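PDB 3OO8: ABC transporter binding protein AcbH from Actinoplanes, which binds beta-D-galactopyranose, for which it has an exclusive preference, as the extracellular solute receptor of an ABC transporter. Local coordinates for residues L191-I196 / M259-S264; Y204-K209 / H213-T218; F370-T375 / A382-I387. The protein carries 2 engineered substitutions. One frame throughout, in Å; residues are numbered along the deposited sequence.

Contact 1 (L191-I196 / M259-S264)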
loop_
_atom_site.group_PDB
_atom_site.type_symbol
_atom_site.label_atom_id
_atom_site.label_comp_id
_atom_site.label_asym_id
_atom_site.label_seq_id
_atom_site.Cartn_x
_atom_site.Cartn_y
_atom_site.Cartn_z
ATOM N N LEU A 191 -1.422 -6.030 10.327
ATOM C CA LEU A 191 -2.315 -6.311 9.194
ATOM C C LEU A 191 -1.481 -6.640 7.955
ATOM O O LEU A 191 -1.910 -7.432 7.116
ATOM C CB LEU A 191 -3.215 -5.121 8.894
ATOM C CG LEU A 191 -4.114 -4.614 10.041
ATOM C CD1 LEU A 191 -5.058 -3.545 9.488
ATOM C CD2 LEU A 191 -4.881 -5.827 10.604
ATOM N N GLY A 192 -0.300 -6.032 7.838
ATOM C CA GLY A 192 0.578 -6.292 6.679
ATOM C C GLY A 192 1.050 -7.733 6.623
ATOM O O GLY A 192 1.313 -8.266 5.554
ATOM N N THR A 193 1.276 -8.343 7.786
ATOM C CA THR A 193 1.680 -9.743 7.816
ATOM C C THR A 193 0.506 -10.642 7.372
ATOM O O THR A 193 0.704 -11.606 6.617
ATOM C CB THR A 193 2.234 -10.142 9.193
ATOM O OG1 THR A 193 3.509 -9.502 9.350
ATOM C CG2 THR A 193 2.417 -11.642 9.256
ATOM N N PHE A 194 -0.701 -10.332 7.838
ATOM C CA PHE A 194 -1.866 -11.081 7.375
ATOM C C PHE A 194 -1.957 -11.005 5.848
ATOM O O PHE A 194 -2.063 -12.038 5.158
ATOM C CB PHE A 194 -3.199 -10.601 7.971
ATOM C CG PHE A 194 -4.365 -11.383 7.434
ATOM C CD1 PHE A 194 -4.791 -12.557 8.066
ATOM C CD2 PHE A 194 -4.986 -10.998 6.241
ATOM C CE1 PHE A 194 -5.815 -13.302 7.544
ATOM C CE2 PHE A 194 -6.009 -11.769 5.688
ATOM C CZ PHE A 194 -6.428 -12.913 6.355
ATOM N N ASP A 195 -1.876 -9.782 5.335
ATOM C CA ASP A 195 -1.989 -9.582 3.896
ATOM C C ASP A 195 -0.978 -10.382 3.097
ATOM O O ASP A 195 -1.319 -11.016 2.099
ATOM C CB ASP A 195 -1.790 -8.118 3.534
ATOM C CG ASP A 195 -2.892 -7.216 4.047
ATOM O OD1 ASP A 195 -3.984 -7.658 4.479
ATOM O OD2 ASP A 195 -2.600 -5.972 3.962
ATOM N N ILE A 196 0.285 -10.323 3.490
ATOM C CA ILE A 196 1.321 -10.964 2.677
ATOM C C ILE A 196 1.232 -12.497 2.746
ATOM O O ILE A 196 1.456 -13.175 1.727
ATOM C CB ILE A 196 2.745 -10.416 2.994
ATOM C CG1 ILE A 196 3.739 -10.695 1.861
ATOM C CG2 ILE A 196 3.309 -10.920 4.350
ATOM C CD1 ILE A 196 3.297 -10.259 0.451
ATOM N N MET A 259 15.972 -8.566 10.667
ATOM C CA MET A 259 15.033 -8.137 9.602
ATOM C C MET A 259 13.809 -7.423 10.191
ATOM O O MET A 259 13.512 -7.525 11.393
ATOM C CB MET A 259 14.503 -9.381 8.868
ATOM C CG MET A 259 15.586 -10.295 8.292
ATOM S SD MET A 259 14.978 -11.839 7.543
ATOM C CE MET A 259 14.629 -12.904 8.944
ATOM N N MET A 260 13.080 -6.702 9.352
ATOM C CA MET A 260 11.794 -6.160 9.778
ATOM C C MET A 260 10.910 -5.984 8.539
ATOM O O MET A 260 11.360 -5.428 7.527
ATOM C CB MET A 260 11.931 -4.817 10.465
ATOM C CG MET A 260 10.566 -4.244 10.839
ATOM S SD MET A 260 10.824 -2.807 11.913
ATOM C CE MET A 260 9.126 -2.303 12.212
ATOM N N PHE A 261 9.686 -6.494 8.603
ATOM C CA PHE A 261 8.737 -6.392 7.468
ATOM C C PHE A 261 7.792 -5.235 7.720
ATOM O O PHE A 261 7.059 -5.240 8.699
ATOM C CB PHE A 261 7.919 -7.716 7.320
ATOM C CG PHE A 261 6.875 -7.671 6.217
ATOM C CD1 PHE A 261 7.283 -7.779 4.897
ATOM C CD2 PHE A 261 5.523 -7.536 6.513
ATOM C CE1 PHE A 261 6.356 -7.770 3.870
ATOM C CE2 PHE A 261 4.589 -7.491 5.482
ATOM C CZ PHE A 261 5.038 -7.630 4.165
ATOM N N GLN A 262 7.827 -4.212 6.867
ATOM C CA GLN A 262 6.846 -3.124 6.962
ATOM C C GLN A 262 6.955 -2.240 5.708
ATOM O O GLN A 262 7.639 -2.612 4.747
ATOM C CB GLN A 262 7.006 -2.305 8.264
ATOM C CG GLN A 262 5.726 -2.254 9.059
ATOM C CD GLN A 262 5.832 -1.498 10.358
ATOM O OE1 GLN A 262 5.924 -2.110 11.424
ATOM N NE2 GLN A 262 5.796 -0.183 10.287
ATOM N N GLY A 263 6.266 -1.098 5.696
ATOM C CA GLY A 263 6.315 -0.192 4.540
ATOM C C GLY A 263 7.613 0.595 4.474
ATOM O O GLY A 263 8.183 0.923 5.519
ATOM N N SER A 264 8.112 0.892 3.270
ATOM C CA SER A 264 9.384 1.649 3.210
ATOM C C SER A 264 9.283 3.070 3.778
ATOM O O SER A 264 10.265 3.581 4.340
ATOM C CB SER A 264 9.905 1.735 1.782
ATOM O OG SER A 264 9.012 2.551 1.071
#
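F261 spans the gap between strand 257-261 and the first turns of helix 191-201, and its aromatic ring makes every side-chain contact between the two segments. The axes of 191-196 and 259-261 run nearly at right angles, at 83°, and come no closer than 10.7 Å, and the F261 side chain bridges them. From a CB that points at the helix, CG is set anti to the backbone N (chi1 177°), and the ring is carried straight across. Along the side of the ring facing the helix, CD2 lies 4.0 Å from OG1 of T193, which approaches obliquely. One atom further on, CE2 comes to 3.4 Å from the carbonyl O of G192, which sits at the ring edge, near its plane. The same G192 O already accepts the helical bond from I196 N. At the tip, CZ rests 3.7 Å from CG2 of I196, a purely apolar meeting. At G192, which has no side chain, the ring edge meets the helix backbone itself. F284 packs edge-to-face with F261 and also touches I196. Just past the phenylalanine the chain turns a corner at Q262, whose NE2 is hydrogen-bonded to OE1 of Q266, and whose side chain touches W142. Q266 and W142 both belong to the beta-D-galactose site, though no sugar is bound here, so this helix-on-strand packing lies beside residues of that site in a class 2 solute-binding-protein fold.

Contact 2 (Y204-K209 / H213-T218)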
loop_
_atom_site.group_PDB
_atom_site.type_symbol
_atom_site.label_atom_id
_atom_site.label_comp_id
_atom_site.label_asym_id
_atom_site.label_seq_id
_atom_site.Cartn_x
_atom_site.Cartn_y
_atom_site.Cartn_z
ATOM N N TYR A 204 -3.890 -13.385 -4.971
ATOM C CA TYR A 204 -4.484 -12.039 -4.995
ATOM C C TYR A 204 -6.005 -12.083 -5.126
ATOM O O TYR A 204 -6.731 -11.384 -4.408
ATOM C CB TYR A 204 -3.916 -11.243 -6.176
ATOM C CG TYR A 204 -4.478 -9.844 -6.304
ATOM C CD1 TYR A 204 -3.940 -8.785 -5.595
ATOM C CD2 TYR A 204 -5.507 -9.577 -7.193
ATOM C CE1 TYR A 204 -4.454 -7.499 -5.720
ATOM C CE2 TYR A 204 -6.021 -8.288 -7.318
ATOM C CZ TYR A 204 -5.482 -7.265 -6.595
ATOM O OH TYR A 204 -6.009 -5.999 -6.734
ATOM N N ASP A 205 -6.490 -12.879 -6.078
ATOM C CA ASP A 205 -7.927 -12.940 -6.288
ATOM C C ASP A 205 -8.687 -13.352 -5.032
ATOM O O ASP A 205 -9.696 -12.736 -4.650
ATOM C CB ASP A 205 -8.255 -13.890 -7.435
ATOM C CG ASP A 205 -7.860 -13.325 -8.793
ATOM O OD1 ASP A 205 -7.686 -12.087 -8.917
ATOM O OD2 ASP A 205 -7.727 -14.136 -9.736
ATOM N N TYR A 206 -8.170 -14.369 -4.346
ATOM C CA TYR A 206 -8.738 -14.771 -3.052
ATOM C C TYR A 206 -8.636 -13.685 -1.976
ATOM O O TYR A 206 -9.584 -13.461 -1.228
ATOM C CB TYR A 206 -7.993 -16.019 -2.532
ATOM C CG TYR A 206 -8.505 -16.553 -1.210
ATOM C CD1 TYR A 206 -9.470 -17.553 -1.165
ATOM C CD2 TYR A 206 -7.970 -16.119 0.009
ATOM C CE1 TYR A 206 -9.931 -18.051 0.056
ATOM C CE2 TYR A 206 -8.450 -16.581 1.221
ATOM C CZ TYR A 206 -9.391 -17.587 1.247
ATOM O OH TYR A 206 -9.840 -18.086 2.433
ATOM N N HIS A 207 -7.466 -13.042 -1.849
ATOM C CA HIS A 207 -7.345 -11.970 -0.886
ATOM C C HIS A 207 -8.389 -10.878 -1.111
ATOM O O HIS A 207 -9.059 -10.490 -0.151
ATOM C CB HIS A 207 -5.916 -11.399 -0.887
ATOM C CG HIS A 207 -5.692 -10.291 0.099
ATOM N ND1 HIS A 207 -5.703 -10.472 1.471
ATOM C CD2 HIS A 207 -5.398 -8.981 -0.107
ATOM C CE1 HIS A 207 -5.449 -9.315 2.062
ATOM N NE2 HIS A 207 -5.264 -8.396 1.127
ATOM N N ILE A 208 -8.586 -10.448 -2.364
ATOM C CA ILE A 208 -9.576 -9.408 -2.640
ATOM C C ILE A 208 -11.009 -9.906 -2.353
ATOM O O ILE A 208 -11.816 -9.159 -1.794
ATOM C CB ILE A 208 -9.435 -8.797 -4.082
ATOM C CG1 ILE A 208 -8.028 -8.239 -4.296
ATOM C CG2 ILE A 208 -10.425 -7.665 -4.270
ATOM C CD1 ILE A 208 -7.596 -7.212 -3.206
ATOM N N LYS A 209 -11.306 -11.164 -2.687
ATOM C CA LYS A 209 -12.621 -11.746 -2.373
ATOM C C LYS A 209 -12.863 -11.712 -0.881
ATOM O O LYS A 209 -13.959 -11.338 -0.428
ATOM C CB LYS A 209 -12.733 -13.174 -2.890
ATOM C CG LYS A 209 -12.999 -13.304 -4.393
ATOM C CD LYS A 209 -13.025 -14.785 -4.746
ATOM C CE LYS A 209 -13.437 -15.004 -6.181
ATOM N NZ LYS A 209 -13.364 -16.464 -6.475
ATOM N N HIS A 213 -15.642 -9.627 1.317
ATOM C CA HIS A 213 -16.527 -10.624 1.950
ATOM C C HIS A 213 -17.290 -11.514 0.941
ATOM O O HIS A 213 -18.422 -11.957 1.204
ATOM C CB HIS A 213 -17.477 -9.976 2.957
ATOM C CG HIS A 213 -18.119 -10.945 3.898
ATOM N ND1 HIS A 213 -17.398 -11.841 4.661
ATOM C CD2 HIS A 213 -19.421 -11.147 4.204
ATOM C CE1 HIS A 213 -18.230 -12.567 5.387
ATOM N NE2 HIS A 213 -19.463 -12.166 5.128
ATOM N N GLU A 214 -16.650 -11.797 -0.187
ATOM C CA GLU A 214 -17.103 -12.781 -1.163
ATOM C C GLU A 214 -16.721 -14.199 -0.736
ATOM O O GLU A 214 -17.264 -15.187 -1.230
ATOM C CB GLU A 214 -16.583 -12.432 -2.560
ATOM C CG GLU A 214 -17.248 -11.156 -3.010
ATOM C CD GLU A 214 -16.564 -10.471 -4.159
ATOM O OE1 GLU A 214 -15.542 -10.988 -4.660
ATOM O OE2 GLU A 214 -17.049 -9.376 -4.531
ATOM N N VAL A 215 -15.796 -14.266 0.215
ATOM C CA VAL A 215 -15.389 -15.505 0.879
ATOM C C VAL A 215 -15.493 -15.164 2.385
ATOM O O VAL A 215 -15.173 -14.057 2.805
ATOM C CB VAL A 215 -13.903 -15.841 0.483
ATOM C CG1 VAL A 215 -13.219 -16.721 1.518
ATOM C CG2 VAL A 215 -13.851 -16.453 -0.929
ATOM N N PRO A 216 -15.960 -16.101 3.218
ATOM C CA PRO A 216 -16.075 -15.764 4.647
ATOM C C PRO A 216 -14.769 -15.906 5.434
ATOM O O PRO A 216 -13.865 -16.616 4.994
ATOM C CB PRO A 216 -17.060 -16.808 5.177
ATOM C CG PRO A 216 -16.916 -17.955 4.250
ATOM C CD PRO A 216 -16.446 -17.457 2.911
ATOM N N TRP A 217 -14.687 -15.228 6.575
ATOM C CA TRP A 217 -13.490 -15.292 7.403
ATOM C C TRP A 217 -13.305 -16.656 8.006
ATOM O O TRP A 217 -12.247 -16.907 8.537
ATOM C CB TRP A 217 -13.490 -14.206 8.476
ATOM C CG TRP A 217 -13.224 -12.852 7.844
ATOM C CD1 TRP A 217 -14.145 -12.039 7.244
ATOM C CD2 TRP A 217 -11.944 -12.235 7.664
ATOM N NE1 TRP A 217 -13.510 -10.913 6.741
ATOM C CE2 TRP A 217 -12.162 -11.024 6.973
ATOM C CE3 TRP A 217 -10.630 -12.583 8.047
ATOM C CZ2 TRP A 217 -11.119 -10.135 6.664
ATOM C CZ3 TRP A 217 -9.575 -11.685 7.733
ATOM C CH2 TRP A 217 -9.840 -10.483 7.047
ATOM N N THR A 218 -14.326 -17.507 7.927
ATOM C CA THR A 218 -14.256 -18.882 8.419
ATOM C C THR A 218 -13.705 -19.832 7.360
ATOM O O THR A 218 -13.578 -21.038 7.605
ATOM C CB THR A 218 -15.645 -19.372 8.845
ATOM O OG1 THR A 218 -16.607 -18.947 7.859
ATOM C CG2 THR A 218 -16.004 -18.798 10.198
#
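Y206 meets V215 with its phenol ring, which the methyl CG1 of the valine approaches obliquely, 3.8 Å from CE1 and equally near OH. The two side chains cross at about a right angle. The chain leaves helix 204-212 through a Schellman motif: H213 has a positive phi of 60°, turning the chain back so that E214 N donates to K209 O over 2.7 Å; the N-H...O angle is 147°. H213 N is also close to this carbonyl, but its angle is too poor for a bond. Further back on the helix, the ring of Y204 does not meet 213-218; CG1 of I208 lies over one face, offset toward the rim, and OD1 of D205 lies at the edge, in plane. The reversal delivers V215 to the flank of the helix, where its CG2 reaches K209 CB at 4.0 Å, while CG1, anti to the backbone N (chi1 156°), turns to the tyrosine. The hydroxyl of Y206 is hydrogen-bonded to OD2 of D219, further along the same connection to helix 220-232. On the exposed side K209 and E214 make no salt bridge: NZ remains 6.2 Å from OE1, and that oxygen instead lies 3.4 Å from K209 CG.

Contact 3 (F370-T375 / A382-I387). Engineered in segment 370-375: E372 (natural residue Asp).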
loop_
_atom_site.group_PDB
_atom_site.type_symbol
_atom_site.label_atom_id
_atom_site.label_comp_id
_atom_site.label_asym_id
_atom_site.label_seq_id
_atom_site.Cartn_x
_atom_site.Cartn_y
_atom_site.Cartn_z
ATOM N N PHE A 370 -3.006 -2.578 0.900
ATOM C CA PHE A 370 -2.988 -2.710 2.385
ATOM C C PHE A 370 -4.410 -2.916 2.887
ATOM O O PHE A 370 -5.354 -2.376 2.327
ATOM C CB PHE A 370 -2.284 -1.532 3.079
ATOM C CG PHE A 370 -2.062 -1.748 4.560
ATOM C CD1 PHE A 370 -1.113 -2.661 5.029
ATOM C CD2 PHE A 370 -2.781 -0.992 5.475
ATOM C CE1 PHE A 370 -0.910 -2.828 6.409
ATOM C CE2 PHE A 370 -2.572 -1.164 6.846
ATOM C CZ PHE A 370 -1.640 -2.082 7.298
ATOM N N MET A 371 -4.560 -3.725 3.928
ATOM C CA MET A 371 -5.911 -4.086 4.382
ATOM C C MET A 371 -6.818 -2.892 4.646
ATOM O O MET A 371 -8.005 -2.923 4.317
ATOM C CB MET A 371 -5.836 -4.988 5.617
ATOM C CG MET A 371 -7.229 -5.542 5.962
ATOM S SD MET A 371 -7.246 -6.487 7.516
ATOM C CE MET A 371 -6.180 -7.877 7.098
ATOM N N GLU A 372 -6.267 -1.824 5.207
ATOM C CA GLU A 372 -7.072 -0.638 5.501
ATOM C C GLU A 372 -7.731 0.037 4.292
ATOM O O GLU A 372 -8.709 0.793 4.459
ATOM C CB GLU A 372 -6.228 0.374 6.250
ATOM C CG GLU A 372 -5.890 -0.085 7.633
ATOM C CD GLU A 372 -6.738 0.553 8.683
ATOM O OE1 GLU A 372 -7.962 0.779 8.450
ATOM O OE2 GLU A 372 -6.137 0.843 9.745
ATOM N N ARG A 373 -7.197 -0.213 3.100
ATOM C CA ARG A 373 -7.752 0.356 1.875
ATOM C C ARG A 373 -8.440 -0.694 1.034
ATOM O O ARG A 373 -9.298 -0.352 0.210
ATOM C CB ARG A 373 -6.636 1.028 1.055
ATOM C CG ARG A 373 -6.057 2.246 1.734
ATOM C CD ARG A 373 -4.985 2.866 0.845
ATOM N NE ARG A 373 -4.547 4.167 1.357
ATOM C CZ ARG A 373 -3.793 5.017 0.654
ATOM N NH1 ARG A 373 -3.424 4.692 -0.566
ATOM N NH2 ARG A 373 -3.441 6.199 1.154
ATOM N N ASP A 374 -8.117 -1.974 1.232
ATOM C CA ASP A 374 -8.761 -3.001 0.397
ATOM C C ASP A 374 -10.113 -3.488 0.925
ATOM O O ASP A 374 -10.888 -4.102 0.180
ATOM C CB ASP A 374 -7.833 -4.210 0.164
ATOM C CG ASP A 374 -6.802 -3.951 -0.928
ATOM O OD1 ASP A 374 -7.204 -3.376 -1.974
ATOM O OD2 ASP A 374 -5.656 -4.403 -0.746
ATOM N N THR A 375 -10.365 -3.267 2.205
ATOM C CA THR A 375 -11.666 -3.608 2.790
ATOM C C THR A 375 -12.267 -2.327 3.348
ATOM O O THR A 375 -11.674 -1.240 3.239
ATOM C CB THR A 375 -11.561 -4.726 3.877
ATOM O OG1 THR A 375 -12.880 -5.206 4.190
ATOM C CG2 THR A 375 -10.874 -4.231 5.150
ATOM N N ALA A 382 -11.799 -3.995 12.898
ATOM C CA ALA A 382 -12.216 -5.165 13.667
ATOM C C ALA A 382 -11.061 -6.178 13.669
ATOM O O ALA A 382 -10.807 -6.865 14.669
ATOM C CB ALA A 382 -13.488 -5.769 13.038
ATOM N N MET A 383 -10.364 -6.292 12.533
ATOM C CA MET A 383 -9.265 -7.256 12.429
ATOM C C MET A 383 -8.074 -6.860 13.283
ATOM O O MET A 383 -7.315 -7.716 13.699
ATOM C CB MET A 383 -8.793 -7.452 10.974
ATOM C CG MET A 383 -9.815 -8.147 10.074
ATOM S SD MET A 383 -10.455 -9.703 10.766
ATOM C CE MET A 383 -8.945 -10.623 11.059
ATOM N N ILE A 384 -7.849 -5.558 13.467
ATOM C CA ILE A 384 -6.739 -5.123 14.327
ATOM C C ILE A 384 -6.736 -5.816 15.674
ATOM O O ILE A 384 -5.724 -6.380 16.097
ATOM C CB ILE A 384 -6.737 -3.594 14.480
ATOM C CG1 ILE A 384 -6.279 -2.959 13.153
ATOM C CG2 ILE A 384 -5.821 -3.166 15.622
ATOM C CD1 ILE A 384 -6.330 -1.425 13.114
ATOM N N LYS A 385 -7.866 -5.757 16.368
ATOM C CA LYS A 385 -7.946 -6.309 17.699
ATOM C C LYS A 385 -7.871 -7.827 17.656
ATOM O O LYS A 385 -7.237 -8.452 18.519
ATOM C CB LYS A 385 -9.262 -5.875 18.364
ATOM C CG LYS A 385 -9.244 -5.991 19.866
ATOM C CD LYS A 385 -10.578 -5.552 20.488
ATOM C CE LYS A 385 -10.897 -4.086 20.213
ATOM N NZ LYS A 385 -11.571 -3.909 18.892
ATOM N N LEU A 386 -8.499 -8.413 16.635
ATOM C CA LEU A 386 -8.513 -9.876 16.552
ATOM C C LEU A 386 -7.103 -10.396 16.273
ATOM O O LEU A 386 -6.706 -11.427 16.784
ATOM C CB LEU A 386 -9.526 -10.377 15.503
ATOM C CG LEU A 386 -10.957 -10.005 15.864
ATOM C CD1 LEU A 386 -11.871 -10.293 14.659
ATOM C CD2 LEU A 386 -11.416 -10.809 17.098
ATOM N N ILE A 387 -6.331 -9.665 15.465
ATOM C CA ILE A 387 -4.966 -10.080 15.187
ATOM C C ILE A 387 -4.082 -9.914 16.411
ATOM O O ILE A 387 -3.221 -10.723 16.640
ATOM C CB ILE A 387 -4.418 -9.436 13.896
ATOM C CG1 ILE A 387 -5.092 -10.136 12.711
ATOM C CG2 ILE A 387 -2.897 -9.525 13.836
ATOM C CD1 ILE A 387 -4.886 -9.463 11.371
#
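M371 and M383 form the close half of this contact, the sulfur of the first lying against the base of the second. SD of M371 is 3.9 Å from CB of M383 and almost as near its CG, and the two side chains cross at about a right angle. Their torsions differ in a telling way. M371 runs out extended, with CG anti to the backbone N (chi1 -171°), and bends only at chi3, so the chain carries SD nearly halfway across the 9.3 Å between the CA of M371 and the CA of M383. M383 folds at chi2 and chi3 instead, which takes its own sulfur away from M371 and presents CB and CG to it. Both methionines are buried, an example of two helices meeting through methionine side chains rather than backbone.

The other half is looser and partly exposed. There E372, an engineered residue replacing the natural Asp, reaches I384 with one carboxylate oxygen: OE2 lies 4.1 Å from CD1, an apolar methyl that offers it no hydrogen bond. Positions 372 and 373 belong to the beta-D-galactose site; no galactose is bound here, but a glycerol, probably from the crystallisation liquor, is hydrogen-bonded to NE of R373. The guanidinium of R373 is held further by a salt bridge to D301 and a cation-pi contact with F89.

F370, at the N-cap, lends its carbonyl O to both R373 N and D374 N, closing the first turn of the short helix 371-374. The short helix lies beside helix 377-392, with helix 191-201 against F370 and M371, and helix 396-413 packed on M383.

In the fold
Helix 191-201 ties the three contacts together. Contacts 1 and 3, with centres about 13 Å apart, meet where D195 OD2 lies 3.0 Å from M371 N, a weak hydrogen bond, and where F194 CD2 touches M371 CE at 3.4 Å. Contact 2 is nested between the segments of contact 1; D195 OD1 meets its H207 CE1 at 3.3 Å, and W217 forms one bridge: CZ3 lies 3.6 Å from F194 CZ and 3.5 Å from M383 CE of contact 3. Contact 3 supplies two positions of the galactose site, one of them the engineered E372, and G192 in contact 1 lies about 4 Å from the side chain of W142, another. Contact 2 is away from the site, at the surface.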